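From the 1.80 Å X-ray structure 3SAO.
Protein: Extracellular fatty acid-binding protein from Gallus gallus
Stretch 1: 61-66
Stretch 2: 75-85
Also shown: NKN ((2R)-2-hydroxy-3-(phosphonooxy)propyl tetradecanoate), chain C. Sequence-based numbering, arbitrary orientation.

Stretch 1 61-66: WETTFK
Stretch 2 (75-85) YYSEEAEKTVE

Residues 61-66 form one extended strand, with phi from -158° to -115° and psi from 127° to 163°. Stretch 2 is a hairpin: strand 75-77, a turn through 78-81 in which Glu81 takes positive phi (49/55), and strand 82-85. The hairpin is closed by Tyr75 N to Val84 O (2.9 Å), Val84 N to Tyr75 O (2.8 Å), Ser77 N to Lys82 O (2.8 Å) and Lys82 N to Ser77 O (3.1 Å).

Strands 61-66 and 75-77 run antiparallel but splayed, at 136° between their N-to-C directions. A single bridge joins them: Lys66 N donates to Tyr76 O and Tyr76 N to Lys66 O, both at 2.9 Å, with CA atoms 5.2 Å apart. The same carbonyls take CA-H...O contacts, Phe65 CA to Tyr76 O and Tyr75 CA to Lys66 O, each 3.4 Å. Beyond the bridge, toward Glu62, no direct backbone hydrogen bond joins the stretches; water 2 links Thr64 N to the side chains of Ser77 and Glu79. Water 2 accepts from Thr64 N (3.0 Å), donates to Glu79 OE1 (2.8 Å) and lies 3.0 Å from Ser77 OG. Glu79, with chi1 and chi2 both t, is extended, and this carries its carboxylate to the water.

Phe65 is the centre of the side-chain packing, burying 107 Å² against stretch 2. The backbone places Phe65 CB 3.7 Å from Tyr75 CB; chi1 m and chi2 -90° then set the Phe65 ring so that Phe65 CD1 meets Val84 CG2 at 3.7 Å and Phe65 CE1 lies 3.8 Å from Ser77 CB. Val84, also m, points toward stretch 1. Lys82 is all-trans (178°, -175°, -160°, 180°), so its aliphatic chain passes the ring edge, with Lys82 CD 3.9 Å from Phe65 CZ, while Lys82 NZ reaches the phosphate of NKN and donates a hydrogen bond to NKN OAA at 2.6 Å, an ammonium facing a phosphate oxygen. NKN OAA is also 3.6 Å from Phe65 CZ and 3.7 Å from Val84 CG1.

Thr63 (m) is buried, with Thr63 CG2 3.5 Å from Ser77 OG. Thr63 OG1 lies 2.5 Å from water 1, which accepts weak bonds from Trp61 NE1 (3.5 Å) and Lys82 NZ (3.3 Å). Trp61 (chi1 75°, p; chi2 98°) thus joins the network through solvent, without touching stretch 2 directly. Ser77 (t) points toward stretch 1, with Ser77 CB 3.2 Å from Thr64 O. Tyr75 points CA-to-CB toward stretch 1, which brings its CB against Phe65 CB; chi1 m and chi2 -112° set its ring. Tyr76 (t, chi2 65°) and Lys66, modelled only to CB, point away overall, though each CB still touches the opposing stretch.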

ATOM      1  N   TRP A  61       9.987   2.974   6.934  1.00 43.84           N
ATOM      2  CA  TRP A  61       9.189   2.823   8.149  1.00 44.70           C
ATOM      3  C   TRP A  61       8.475   1.470   8.128  1.00 43.12           C
ATOM      4  O   TRP A  61       8.461   0.783   7.112  1.00 37.21           O
ATOM      5  CB  TRP A  61       8.176   3.975   8.318  1.00 45.14           C
ATOM      6  CG  TRP A  61       6.995   3.923   7.440  1.00 49.35           C
ATOM      7  CD1 TRP A  61       5.741   3.442   7.769  1.00 51.84           C
ATOM      8  CD2 TRP A  61       6.903   4.352   6.070  1.00 43.18           C
ATOM      9  NE1 TRP A  61       4.898   3.578   6.697  1.00 46.25           N
ATOM     10  CE2 TRP A  61       5.585   4.101   5.640  1.00 47.05           C
ATOM     11  CE3 TRP A  61       7.814   4.900   5.158  1.00 43.98           C
ATOM     12  CZ2 TRP A  61       5.144   4.398   4.346  1.00 44.60           C
ATOM     13  CZ3 TRP A  61       7.366   5.219   3.882  1.00 41.38           C
ATOM     14  CH2 TRP A  61       6.042   4.928   3.480  1.00 45.49           C
ATOM     15  N   GLU A  62       8.007   1.064   9.305  1.00 45.78           N
ATOM     16  CA  GLU A  62       7.265  -0.195   9.479  1.00 43.27           C
ATOM     17  C   GLU A  62       5.976   0.031  10.237  1.00 42.56           C
ATOM     18  O   GLU A  62       5.877   0.879  11.125  1.00 42.12           O
ATOM     19  CB  GLU A  62       8.091  -1.221  10.227  1.00 45.00           C
ATOM     20  CG  GLU A  62       9.301  -1.780   9.467  1.00 52.83           C
ATOM     21  CD  GLU A  62      10.470  -0.805   9.381  1.00 63.10           C
ATOM     22  OE1 GLU A  62      10.613   0.076  10.262  1.00 62.59           O
ATOM     23  OE2 GLU A  62      11.242  -0.914   8.398  1.00 69.88           O
ATOM     24  N   THR A  63       4.990  -0.764   9.858  1.00 41.86           N
ATOM     25  CA  THR A  63       3.721  -0.846  10.529  1.00 42.17           C
ATOM     26  C   THR A  63       3.364  -2.293  10.763  1.00 39.65           C
ATOM     27  O   THR A  63       3.532  -3.120   9.883  1.00 41.18           O
ATOM     28  CB  THR A  63       2.629  -0.212   9.631  1.00 44.08           C
ATOM     29  OG1 THR A  63       3.023   1.118   9.306  1.00 47.05           O
ATOM     30  CG2 THR A  63       1.294  -0.229  10.328  1.00 46.31           C
ATOM     31  N   THR A  64       2.763  -2.574  11.923  1.00 37.37           N
ATOM     32  CA  THR A  64       2.382  -3.898  12.304  1.00 36.74           C
ATOM     33  C   THR A  64       0.876  -3.942  12.419  1.00 41.55           C
ATOM     34  O   THR A  64       0.279  -3.099  13.074  1.00 40.85           O
ATOM     35  CB  THR A  64       3.003  -4.320  13.641  1.00 39.43           C
ATOM     36  OG1 THR A  64       4.428  -4.316  13.516  1.00 40.06           O
ATOM     37  CG2 THR A  64       2.596  -5.672  14.049  1.00 38.26           C
ATOM     38  N   PHE A  65       0.300  -4.903  11.724  1.00 39.83           N
ATOM     39  CA  PHE A  65      -1.134  -5.100  11.691  1.00 42.83           C
ATOM     40  C   PHE A  65      -1.526  -6.415  12.312  1.00 43.02           C
ATOM     41  O   PHE A  65      -0.911  -7.455  12.096  1.00 44.05           O
ATOM     42  CB  PHE A  65      -1.618  -5.082  10.245  1.00 42.02           C
ATOM     43  CG  PHE A  65      -1.426  -3.791   9.573  1.00 42.99           C
ATOM     44  CD1 PHE A  65      -2.422  -2.812   9.619  1.00 44.85           C
ATOM     45  CD2 PHE A  65      -0.273  -3.534   8.851  1.00 49.00           C
ATOM     46  CE1 PHE A  65      -2.219  -1.597   9.025  1.00 41.50           C
ATOM     47  CE2 PHE A  65      -0.112  -2.341   8.186  1.00 46.67           C
ATOM     48  CZ  PHE A  65      -1.069  -1.359   8.320  1.00 43.69           C
ATOM     49  N   LYS A  66      -2.655  -6.380  13.006  1.00 46.88           N
ATOM     50  CA  LYS A  66      -3.201  -7.557  13.654  1.00 46.96           C
ATOM     51  C   LYS A  66      -4.622  -7.792  13.156  1.00 48.58           C
ATOM     52  O   LYS A  66      -5.406  -6.857  13.064  1.00 48.95           O
ATOM     53  CB  LYS A  66      -3.200  -7.343  15.165  1.00 48.97           C
ATOM     54  N   TYR A  75      -7.479  -5.958   9.077  1.00 43.61           N
ATOM     55  CA  TYR A  75      -6.362  -5.879   9.991  1.00 44.93           C
ATOM     56  C   TYR A  75      -6.251  -4.459  10.521  1.00 45.34           C
ATOM     57  O   TYR A  75      -6.672  -3.516   9.853  1.00 45.91           O
ATOM     58  CB  TYR A  75      -5.057  -6.242   9.306  1.00 44.49           C
ATOM     59  CG  TYR A  75      -4.957  -7.625   8.758  1.00 45.82           C
ATOM     60  CD1 TYR A  75      -4.089  -8.534   9.310  1.00 48.34           C
ATOM     61  CD2 TYR A  75      -5.686  -8.001   7.627  1.00 49.52           C
ATOM     62  CE1 TYR A  75      -3.967  -9.795   8.808  1.00 54.23           C
ATOM     63  CE2 TYR A  75      -5.590  -9.267   7.127  1.00 54.77           C
ATOM     64  CZ  TYR A  75      -4.720 -10.159   7.715  1.00 56.75           C
ATOM     65  OH  TYR A  75      -4.581 -11.430   7.214  1.00 72.14           O
ATOM     66  N   TYR A  76      -5.684  -4.332  11.719  1.00 44.18           N
ATOM     67  CA  TYR A  76      -5.637  -3.074  12.462  1.00 45.91           C
ATOM     68  C   TYR A  76      -4.260  -2.818  13.067  1.00 44.02           C
ATOM     69  O   TYR A  76      -3.625  -3.761  13.577  1.00 44.45           O
ATOM     70  CB  TYR A  76      -6.681  -3.068  13.577  1.00 51.17           C
ATOM     71  CG  TYR A  76      -6.695  -1.778  14.373  1.00 51.11           C
ATOM     72  CD1 TYR A  76      -7.056  -0.588  13.783  1.00 53.07           C
ATOM     73  CD2 TYR A  76      -6.342  -1.760  15.718  1.00 55.58           C
ATOM     74  CE1 TYR A  76      -7.084   0.606  14.506  1.00 58.73           C
ATOM     75  CE2 TYR A  76      -6.366  -0.561  16.451  1.00 56.07           C
ATOM     76  CZ  TYR A  76      -6.737   0.612  15.832  1.00 60.32           C
ATOM     77  OH  TYR A  76      -6.777   1.803  16.531  1.00 67.91           O
ATOM     78  N   SER A  77      -3.789  -1.566  12.937  1.00 44.35           N
ATOM     79  CA  SER A  77      -2.582  -1.065  13.607  1.00 46.18           C
ATOM     80  C   SER A  77      -2.940   0.021  14.626  1.00 47.88           C
ATOM     81  O   SER A  77      -3.377   1.094  14.233  1.00 46.31           O
ATOM     82  CB  SER A  77      -1.585  -0.497  12.574  1.00 47.00           C
ATOM     83  OG  SER A  77      -0.518   0.184  13.240  1.00 44.64           O
ATOM     84  N   GLU A  78      -2.655  -0.210  15.912  1.00 47.57           N
ATOM     85  CA  GLU A  78      -2.937   0.792  16.925  1.00 49.65           C
ATOM     86  C   GLU A  78      -2.019   2.009  16.828  1.00 49.33           C
ATOM     87  O   GLU A  78      -2.475   3.122  17.022  1.00 50.11           O
ATOM     88  CB  GLU A  78      -2.867   0.219  18.347  1.00 55.55           C
ATOM     89  CG  GLU A  78      -3.625   1.130  19.311  1.00 59.93           C
ATOM     90  CD  GLU A  78      -3.772   0.587  20.707  1.00 65.30           C
ATOM     91  OE1 GLU A  78      -3.203  -0.483  21.033  1.00 62.49           O
ATOM     92  OE2 GLU A  78      -4.415   1.286  21.511  1.00 67.24           O
ATOM     93  N   GLU A  79      -0.750   1.813  16.486  1.00 47.33           N
ATOM     94  CA  GLU A  79       0.192   2.933  16.321  1.00 49.18           C
ATOM     95  C   GLU A  79      -0.330   4.027  15.394  1.00 52.59           C
ATOM     96  O   GLU A  79      -0.322   5.213  15.735  1.00 54.35           O
ATOM     97  CB  GLU A  79       1.541   2.425  15.791  1.00 49.40           C
ATOM     98  CG  GLU A  79       2.559   3.508  15.474  1.00 54.55           C
ATOM     99  CD  GLU A  79       3.776   3.000  14.717  1.00 63.04           C
ATOM    100  OE1 GLU A  79       3.676   1.992  13.970  1.00 64.38           O
ATOM    101  OE2 GLU A  79       4.850   3.614  14.878  1.00 66.80           O
ATOM    102  N   ALA A  80      -0.697   3.614  14.193  1.00 53.81           N
ATOM    103  CA  ALA A  80      -1.100   4.532  13.143  1.00 55.29           C
ATOM    104  C   ALA A  80      -2.607   4.752  13.151  1.00 55.70           C
ATOM    105  O   ALA A  80      -3.124   5.451  12.302  1.00 56.46           O
ATOM    106  CB  ALA A  80      -0.646   3.985  11.799  1.00 53.92           C
ATOM    107  N   GLU A  81      -3.320   4.142  14.093  1.00 55.39           N
ATOM    108  CA  GLU A  81      -4.775   4.220  14.110  1.00 54.86           C
ATOM    109  C   GLU A  81      -5.309   3.901  12.709  1.00 52.25           C
ATOM    110  O   GLU A  81      -6.020   4.684  12.112  1.00 51.61           O
ATOM    111  CB  GLU A  81      -5.267   5.596  14.585  1.00 59.44           C
ATOM    112  CG  GLU A  81      -5.022   5.879  16.078  1.00 68.47           C
ATOM    113  CD  GLU A  81      -5.930   6.984  16.618  1.00 80.46           C
ATOM    114  OE1 GLU A  81      -6.702   6.719  17.568  1.00 84.07           O
ATOM    115  OE2 GLU A  81      -5.920   8.104  16.051  1.00 87.57           O
ATOM    116  N   LYS A  82      -4.928   2.745  12.188  1.00 45.84           N
ATOM    117  CA  LYS A  82      -5.127   2.468  10.784  1.00 48.06           C
ATOM    118  C   LYS A  82      -5.746   1.097  10.661  1.00 45.99           C
ATOM    119  O   LYS A  82      -5.291   0.123  11.282  1.00 45.02           O
ATOM    120  CB  LYS A  82      -3.799   2.584  10.022  1.00 46.90           C
ATOM    121  CG  LYS A  82      -3.875   2.271   8.552  1.00 51.76           C
ATOM    122  CD  LYS A  82      -2.462   2.316   7.960  1.00 56.30           C
ATOM    123  CE  LYS A  82      -2.471   2.487   6.473  1.00 57.56           C
ATOM    124  NZ  LYS A  82      -1.078   2.530   5.933  1.00 55.57           N
ATOM    125  N   THR A  83      -6.812   1.060   9.887  1.00 46.20           N
ATOM    126  CA  THR A  83      -7.555  -0.159   9.590  1.00 48.12           C
ATOM    127  C   THR A  83      -7.321  -0.451   8.119  1.00 49.94           C
ATOM    128  O   THR A  83      -7.365   0.483   7.312  1.00 51.91           O
ATOM    129  CB  THR A  83      -9.046   0.055   9.877  1.00 53.62           C
ATOM    130  OG1 THR A  83      -9.209   0.392  11.268  1.00 54.63           O
ATOM    131  CG2 THR A  83      -9.882  -1.198   9.510  1.00 51.52           C
ATOM    132  N   VAL A  84      -7.041  -1.712   7.771  1.00 46.00           N
ATOM    133  CA  VAL A  84      -6.882  -2.113   6.381  1.00 44.97           C
ATOM    134  C   VAL A  84      -7.742  -3.313   6.035  1.00 43.76           C
ATOM    135  O   VAL A  84      -7.857  -4.242   6.814  1.00 44.73           O
ATOM    136  CB  VAL A  84      -5.412  -2.426   6.031  1.00 44.05           C
ATOM    137  CG1 VAL A  84      -4.574  -1.186   6.151  1.00 43.88           C
ATOM    138  CG2 VAL A  84      -4.859  -3.500   6.952  1.00 50.49           C
ATOM    139  N   GLU A  85      -8.413  -3.226   4.893  1.00 46.15           N
ATOM    140  CA  GLU A  85      -9.296  -4.286   4.395  1.00 45.19           C
ATOM    141  C   GLU A  85      -8.772  -4.754   3.060  1.00 45.06           C
ATOM    142  O   GLU A  85      -8.533  -3.948   2.150  1.00 43.63           O
ATOM    143  CB  GLU A  85     -10.715  -3.764   4.181  1.00 49.96           C
ATOM    144  CG  GLU A  85     -11.241  -2.933   5.315  1.00 58.35           C
ATOM    145  CD  GLU A  85     -12.535  -2.241   4.966  1.00 65.38           C
ATOM    146  OE1 GLU A  85     -12.633  -1.036   5.303  1.00 64.65           O
ATOM    147  OE2 GLU A  85     -13.431  -2.895   4.356  1.00 61.53           O
TER
HETATM  148  OAA NKN C 161      -1.266   0.095   5.053  1.00 61.99           O
HETATM  149  OAB NKN C 161      -2.646   0.254   3.127  1.00 63.39           O
HETATM  150  PAC NKN C 161      -1.425  -0.440   3.661  1.00 49.42           P
HETATM  151  OAD NKN C 161      -0.198  -0.376   2.787  1.00 51.02           O
HETATM  152  OAE NKN C 161      -0.573  -7.535   0.303  1.00 76.44           O
HETATM  153  OAF NKN C 161      -1.781  -1.996   3.770  1.00 51.19           O
HETATM  154  CAG NKN C 161      -0.900  -3.051   4.172  1.00 54.20           C
HETATM  155  CAH NKN C 161      -1.497  -4.414   3.837  1.00 62.08           C
HETATM  156  CAI NKN C 161      -0.600  -5.399   3.067  1.00 68.87           C
HETATM  157  OAJ NKN C 161      -1.325  -6.055   2.004  1.00 71.76           O
HETATM  158  CAK NKN C 161      -1.052  -7.380   1.428  1.00 74.00           C
HETATM  159  CAL NKN C 161      -1.447  -8.612   2.199  1.00 71.56           C
HETATM  160  CAM NKN C 161      -2.456  -9.403   1.378  1.00 71.15           C
HETATM  161  CAN NKN C 161      -3.167 -10.468   2.204  1.00 69.56           C
HETATM  162  CAO NKN C 161      -2.827 -10.368   3.691  1.00 67.66           C
HETATM  163  OAY NKN C 161      -1.822  -5.022   5.091  1.00 74.60           O
HETATM  164  O   HOH W   1       1.723   2.585   7.749  1.00 59.38           O
HETATM  165  O   HOH W   2       2.312  -0.457  14.023  1.00 44.19           O